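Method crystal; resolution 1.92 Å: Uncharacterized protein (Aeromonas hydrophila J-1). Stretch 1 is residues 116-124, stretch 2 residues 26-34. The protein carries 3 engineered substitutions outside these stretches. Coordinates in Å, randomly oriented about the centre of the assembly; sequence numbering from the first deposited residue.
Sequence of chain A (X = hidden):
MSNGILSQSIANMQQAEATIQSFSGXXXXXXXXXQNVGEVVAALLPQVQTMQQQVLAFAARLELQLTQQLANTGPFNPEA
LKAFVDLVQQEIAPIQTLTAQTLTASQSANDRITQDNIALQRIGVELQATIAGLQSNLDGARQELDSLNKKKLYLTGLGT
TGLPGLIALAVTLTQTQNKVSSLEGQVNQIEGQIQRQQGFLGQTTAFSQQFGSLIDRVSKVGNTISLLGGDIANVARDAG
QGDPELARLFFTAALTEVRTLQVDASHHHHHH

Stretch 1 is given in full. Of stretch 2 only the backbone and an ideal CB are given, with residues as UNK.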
ATOM      1  N   ASP A 116       1.023  17.021 -10.038  1.00 29.60           N
ATOM      2  CA  ASP A 116      -0.280  16.432 -10.388  1.00 30.63           C
ATOM      3  C   ASP A 116      -0.575  15.261  -9.436  1.00 32.90           C
ATOM      4  O   ASP A 116      -1.742  15.064  -9.026  1.00 29.96           O
ATOM      5  CB  ASP A 116      -0.345  16.091 -11.875  1.00 33.63           C
ATOM      6  CG  ASP A 116      -0.508  17.324 -12.768  1.00 39.46           C
ATOM      7  OD1 ASP A 116      -1.319  18.190 -12.378  1.00 35.01           O
ATOM      8  OD2 ASP A 116       0.167  17.394 -13.846  1.00 34.14           O
ATOM      9  N   ASN A 117       0.442  14.488  -9.061  1.00 33.63           N
ATOM     10  CA  ASN A 117       0.222  13.362  -8.115  1.00 31.00           C
ATOM     11  C   ASN A 117      -0.275  13.887  -6.764  1.00 25.60           C
ATOM     12  O   ASN A 117      -1.244  13.319  -6.251  1.00 30.02           O
ATOM     13  CB  ASN A 117       1.486  12.544  -7.886  1.00 32.51           C
ATOM     14  CG  ASN A 117       1.688  11.520  -8.983  1.00 45.57           C
ATOM     15  OD1 ASN A 117       0.801  11.317  -9.817  1.00 43.17           O
ATOM     16  ND2 ASN A 117       2.791  10.790  -8.926  1.00 54.07           N
ATOM     17  N   ILE A 118       0.415  14.860  -6.203  1.00 31.40           N
ATOM     18  CA  ILE A 118      -0.001  15.499  -4.925  1.00 34.50           C
ATOM     19  C   ILE A 118      -1.448  16.004  -5.068  1.00 35.29           C
ATOM     20  O   ILE A 118      -2.268  15.708  -4.181  1.00 35.49           O
ATOM     21  CB  ILE A 118       1.024  16.577  -4.554  1.00 38.87           C
ATOM     22  CG1 ILE A 118       2.368  15.920  -4.250  1.00 38.35           C
ATOM     23  CG2 ILE A 118       0.543  17.416  -3.385  1.00 39.28           C
ATOM     24  CD1 ILE A 118       3.497  16.883  -4.111  1.00 37.72           C
ATOM     25  N   ALA A 119      -1.783  16.713  -6.157  1.00 35.22           N
ATOM     26  CA  ALA A 119      -3.154  17.240  -6.415  1.00 33.52           C
ATOM     27  C   ALA A 119      -4.134  16.060  -6.448  1.00 35.80           C
ATOM     28  O   ALA A 119      -5.198  16.148  -5.839  1.00 32.83           O
ATOM     29  CB  ALA A 119      -3.201  18.064  -7.696  1.00 33.06           C
ATOM     30  N   LEU A 120      -3.802  14.946  -7.109  1.00 34.56           N
ATOM     31  CA  LEU A 120      -4.707  13.768  -7.122  1.00 32.86           C
ATOM     32  C   LEU A 120      -4.890  13.182  -5.710  1.00 30.33           C
ATOM     33  O   LEU A 120      -6.030  12.772  -5.411  1.00 35.98           O
ATOM     34  CB  LEU A 120      -4.174  12.696  -8.068  1.00 35.99           C
ATOM     35  CG  LEU A 120      -4.419  12.971  -9.542  1.00 41.00           C
ATOM     36  CD1 LEU A 120      -3.762  11.879 -10.383  1.00 44.69           C
ATOM     37  CD2 LEU A 120      -5.914  13.087  -9.827  1.00 42.35           C
ATOM     38  N   GLN A 121      -3.821  13.165  -4.914  1.00 30.68           N
ATOM     39  CA  GLN A 121      -3.853  12.675  -3.512  1.00 33.49           C
ATOM     40  C   GLN A 121      -4.815  13.528  -2.675  1.00 34.44           C
ATOM     41  O   GLN A 121      -5.596  12.945  -1.949  1.00 33.02           O
ATOM     42  CB  GLN A 121      -2.447  12.667  -2.956  1.00 32.01           C
ATOM     43  CG  GLN A 121      -1.626  11.518  -3.527  1.00 40.08           C
ATOM     44  CD  GLN A 121      -0.284  11.514  -2.857  1.00 40.61           C
ATOM     45  OE1 GLN A 121       0.729  11.904  -3.435  1.00 43.79           O
ATOM     46  NE2 GLN A 121      -0.313  11.196  -1.574  1.00 45.20           N
ATOM     47  N   ARG A 122      -4.791  14.857  -2.828  1.00 34.96           N
ATOM     48  CA  ARG A 122      -5.724  15.761  -2.097  1.00 37.43           C
ATOM     49  C   ARG A 122      -7.142  15.377  -2.488  1.00 33.86           C
ATOM     50  O   ARG A 122      -7.979  15.231  -1.615  1.00 36.84           O
ATOM     51  CB  ARG A 122      -5.494  17.243  -2.397  1.00 36.25           C
ATOM     52  CG  ARG A 122      -4.141  17.786  -1.987  1.00 40.03           C
ATOM     53  CD  ARG A 122      -4.098  19.308  -2.161  1.00 41.79           C
ATOM     54  NE  ARG A 122      -2.833  19.815  -1.683  1.00 37.65           N
ATOM     55  CZ  ARG A 122      -1.804  20.114  -2.438  1.00 45.29           C
ATOM     56  NH1 ARG A 122      -1.861  19.992  -3.765  1.00 53.17           N
ATOM     57  NH2 ARG A 122      -0.704  20.542  -1.854  1.00 51.59           N
ATOM     58  N   ILE A 123      -7.369  15.121  -3.767  1.00 34.35           N
ATOM     59  CA  ILE A 123      -8.693  14.717  -4.285  1.00 37.76           C
ATOM     60  C   ILE A 123      -9.114  13.373  -3.662  1.00 35.96           C
ATOM     61  O   ILE A 123     -10.296  13.253  -3.302  1.00 33.26           O
ATOM     62  CB  ILE A 123      -8.672  14.720  -5.821  1.00 35.75           C
ATOM     63  CG1 ILE A 123      -8.587  16.164  -6.332  1.00 44.78           C
ATOM     64  CG2 ILE A 123      -9.886  14.016  -6.384  1.00 37.23           C
ATOM     65  CD1 ILE A 123      -8.450  16.292  -7.835  1.00 41.42           C
ATOM     66  N   GLY A 124      -8.188  12.414  -3.532  1.00 34.18           N
ATOM     67  CA  GLY A 124      -8.505  11.093  -2.945  1.00 35.45           C
ATOM     68  C   GLY A 124      -8.928  11.243  -1.488  1.00 31.43           C
ATOM     69  O   GLY A 124      -9.866  10.596  -1.073  1.00 35.73           O
ATOM     70  N   UNK A  26     -11.169  10.032 -15.314  1.00 42.04           N
ATOM     71  CA  UNK A  26     -10.411  10.606 -14.181  1.00 39.62           C
ATOM     72  C   UNK A  26     -10.415  12.128 -14.295  1.00 38.74           C
ATOM     73  O   UNK A  26     -10.707  12.696 -15.343  1.00 37.18           O
ATOM     74  CB  UNK A  26      -8.976  10.076 -14.150  1.00 39.62           C
ATOM     75  N   UNK A  27     -10.115  12.829 -13.198  1.00 35.41           N
ATOM     76  CA  UNK A  27     -10.098  14.286 -13.219  1.00 41.66           C
ATOM     77  C   UNK A  27      -8.923  14.910 -13.964  1.00 39.68           C
ATOM     78  O   UNK A  27      -7.972  14.210 -14.361  1.00 32.95           O
ATOM     79  CB  UNK A  27     -10.099  14.804 -11.779  1.00 41.66           C
ATOM     80  N   UNK A  28      -9.000  16.237 -14.080  1.00 34.59           N
ATOM     81  CA  UNK A  28      -8.066  17.052 -14.881  1.00 36.95           C
ATOM     82  C   UNK A  28      -6.608  16.704 -14.516  1.00 36.51           C
ATOM     83  O   UNK A  28      -5.812  16.558 -15.448  1.00 33.56           O
ATOM     84  CB  UNK A  28      -8.328  18.543 -14.657  1.00 36.95           C
ATOM     85  N   UNK A  29      -6.251  16.594 -13.232  1.00 34.19           N
ATOM     86  CA  UNK A  29      -4.833  16.314 -12.863  1.00 32.12           C
ATOM     87  C   UNK A  29      -4.359  14.978 -13.465  1.00 28.57           C
ATOM     88  O   UNK A  29      -3.144  14.920 -13.759  1.00 34.36           O
ATOM     89  CB  UNK A  29      -4.674  16.279 -11.342  1.00 32.12           C
ATOM     90  N   UNK A  30      -5.230  13.971 -13.609  1.00 33.12           N
ATOM     91  CA  UNK A  30      -4.917  12.658 -14.224  1.00 33.56           C
ATOM     92  C   UNK A  30      -4.691  12.863 -15.723  1.00 38.28           C
ATOM     93  O   UNK A  30      -3.715  12.350 -16.291  1.00 31.99           O
ATOM     94  CB  UNK A  30      -6.040  11.647 -13.982  1.00 33.56           C
ATOM     95  N   UNK A  31      -5.551  13.653 -16.359  1.00 34.25           N
ATOM     96  CA  UNK A  31      -5.377  13.999 -17.791  1.00 33.78           C
ATOM     97  C   UNK A  31      -4.076  14.790 -17.971  1.00 26.13           C
ATOM     98  O   UNK A  31      -3.402  14.567 -18.984  1.00 32.91           O
ATOM     99  CB  UNK A  31      -6.567  14.809 -18.308  1.00 33.78           C
ATOM    100  N   UNK A  32      -3.707  15.676 -17.047  1.00 28.95           N
ATOM    101  CA  UNK A  32      -2.422  16.402 -17.090  1.00 30.69           C
ATOM    102  C   UNK A  32      -1.250  15.408 -17.188  1.00 35.85           C
ATOM    103  O   UNK A  32      -0.390  15.585 -18.042  1.00 32.96           O
ATOM    104  CB  UNK A  32      -2.263  17.286 -15.852  1.00 30.69           C
ATOM    105  N   UNK A  33      -1.257  14.362 -16.370  1.00 35.28           N
ATOM    106  CA  UNK A  33      -0.149  13.353 -16.332  1.00 33.00           C
ATOM    107  C   UNK A  33      -0.188  12.540 -17.622  1.00 31.80           C
ATOM    108  O   UNK A  33       0.896  12.237 -18.165  1.00 31.26           O
ATOM    109  CB  UNK A  33      -0.270  12.428 -15.119  1.00 33.00           C
ATOM    110  N   UNK A  34      -1.379  12.116 -18.048  1.00 33.02           N
ATOM    111  CA  UNK A  34      -1.557  11.301 -19.288  1.00 32.72           C
ATOM    112  C   UNK A  34      -0.920  12.055 -20.457  1.00 34.47           C
ATOM    113  O   UNK A  34      -0.191  11.429 -21.285  1.00 36.46           O
ATOM    114  CB  UNK A  34      -3.035  11.025 -19.572  1.00 32.72           C
TER

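Two helical segments meet here nearly antiparallel, their axes crossing at -155° and approaching to 9.0 Å, so the start of stretch 2 lies nearer Ile-123 and its later turn nearer Asp-116.

Position 26 lies before the helix, with phi/psi of -101/162. Its CB points sideways and has nothing of stretch 1 within 5.5 Å, so this contact leaves the choice wide. The residue is Leu-26, and it does not touch stretch 1.

Position 27 is extended, at -73/174, and stands right before the first helical turn. Its CB points toward stretch 1, with the ideal atom 4.5 Å from Ile-123 CD1 and 4.9 Å from Leu-120 CD2. A small or medium apolar residue would suit these methyls; the phi also admits proline, while serine, threonine or aspartate would answer to the N-cap position. The residue is Pro-27. Its ring is C-gamma endo, and its CG lies 3.8 Å from Leu-120 CD2 and 4.4 Å from Ile-123 CD1.

Position 28 opens the helix, its CB sideways, with nothing of stretch 1 within 5.5 Å. Polar residues are natural here, and stretch 1 imposes no choice. Gln-28 turns along its own helix toward position 32.

Position 29 has its CA 5.2 Å from the CA of Asp-116, and its CB points toward stretch 1. The ideal atom lies 3.7 Å from Leu-120 CD2, 3.9 Å from Asp-116 O and 4.3 Å from Ala-119 CB. Such closeness favours a small or slender side chain; alanine or serine would fit, as could a short amide able to offer a donor to the Asp-116 carboxylate. The residue is Asn-29, a knob among Asp-116, Ala-119, Leu-120 and Ile-123. Its CB packs 3.9 Å from Leu-120 CG, placing aliphatic contact beneath the polar end.

Position 30 points away, yet its ideal CB remains 4.3 Å from Leu-120 CD1. Alanine or another modest apolar residue would suit. Ala-30 touches that methyl through CB, at 4.2 Å from Leu-120 CD1.

Position 31 is out of reach, so stretch 1 does not select its side chain. Val-31 occupies it.

Position 32 points toward stretch 1, where the ideal CB is a tight 3.2 Å from Asp-116 OD2. A donor is the obvious answer to this charge: asparagine, glutamine, serine or a basic residue might serve. Asn-32 gives its ND2 to Asp-116 OD1 at 3.1 Å, with a nearly straight angle of 171°. Asn-32 OD1 accepts from Gln-28 NE2 at 2.9 Å.

Position 33 also points toward the contact, but its ideal CB is 4.9 Å from Asp-116 CB, leaving room for a longer apolar chain such as leucine, isoleucine or methionine. Ile-33, with chi1 m and chi2 t, brings CG1 to 3.4 Å from Asp-116 CB and extends CD1 to 3.9 Å from Leu-120 CD1 and 3.3 Å from Asn-117 OD1.

Position 34 is again beyond stretch 1, which sets no preference. Gln-34 bonds elsewhere in the structure.

Stretch 2 26-34: LPQNAVNIQ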
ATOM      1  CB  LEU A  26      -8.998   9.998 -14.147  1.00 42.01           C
ATOM      2  CG  LEU A  26      -8.943   8.514 -13.773  1.00 45.44           C
ATOM      3  CD1 LEU A  26      -7.516   7.979 -13.880  1.00 53.01           C
ATOM      4  CD2 LEU A  26      -9.497   8.268 -12.361  1.00 52.15           C
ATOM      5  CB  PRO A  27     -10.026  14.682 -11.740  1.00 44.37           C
ATOM      6  CG  PRO A  27      -9.449  13.463 -11.043  1.00 42.24           C
ATOM      7  CD  PRO A  27      -9.936  12.277 -11.841  1.00 41.38           C
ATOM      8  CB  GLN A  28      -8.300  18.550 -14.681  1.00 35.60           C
ATOM      9  CG  GLN A  28      -7.364  19.390 -15.535  1.00 36.21           C
ATOM     10  CD  GLN A  28      -7.681  19.257 -17.004  1.00 40.90           C
ATOM     11  OE1 GLN A  28      -8.846  19.374 -17.401  1.00 41.31           O
ATOM     12  NE2 GLN A  28      -6.663  19.027 -17.830  1.00 35.13           N
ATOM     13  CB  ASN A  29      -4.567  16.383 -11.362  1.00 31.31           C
ATOM     14  CG  ASN A  29      -4.777  17.775 -10.801  1.00 30.95           C
ATOM     15  OD1 ASN A  29      -3.969  18.671 -11.010  1.00 35.32           O
ATOM     16  ND2 ASN A  29      -5.850  17.941 -10.076  1.00 32.36           N
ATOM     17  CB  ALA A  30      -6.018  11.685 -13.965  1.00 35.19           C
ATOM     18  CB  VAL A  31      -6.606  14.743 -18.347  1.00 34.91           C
ATOM     19  CG1 VAL A  31      -6.381  15.120 -19.796  1.00 34.44           C
ATOM     20  CG2 VAL A  31      -7.841  13.886 -18.234  1.00 35.19           C
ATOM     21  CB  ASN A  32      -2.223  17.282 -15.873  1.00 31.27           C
ATOM     22  CG  ASN A  32      -3.160  18.480 -15.820  1.00 38.67           C
ATOM     23  OD1 ASN A  32      -3.936  18.715 -16.749  1.00 32.87           O
ATOM     24  ND2 ASN A  32      -3.127  19.183 -14.701  1.00 29.58           N
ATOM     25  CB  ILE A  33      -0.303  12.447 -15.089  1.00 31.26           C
ATOM     26  CG1 ILE A  33      -0.164  13.265 -13.822  1.00 33.60           C
ATOM     27  CG2 ILE A  33       0.688  11.297 -15.126  1.00 37.17           C
ATOM     28  CD1 ILE A  33      -0.545  12.539 -12.547  1.00 34.50           C
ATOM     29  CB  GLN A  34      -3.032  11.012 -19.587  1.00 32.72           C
ATOM     30  CG  GLN A  34      -3.664   9.972 -18.654  1.00 37.86           C
ATOM     31  CD  GLN A  34      -5.085   9.614 -19.019  1.00 38.46           C
ATOM     32  OE1 GLN A  34      -5.853  10.488 -19.393  1.00 40.63           O
ATOM     33  NE2 GLN A  34      -5.457   8.337 -18.931  1.00 35.71           N
TER
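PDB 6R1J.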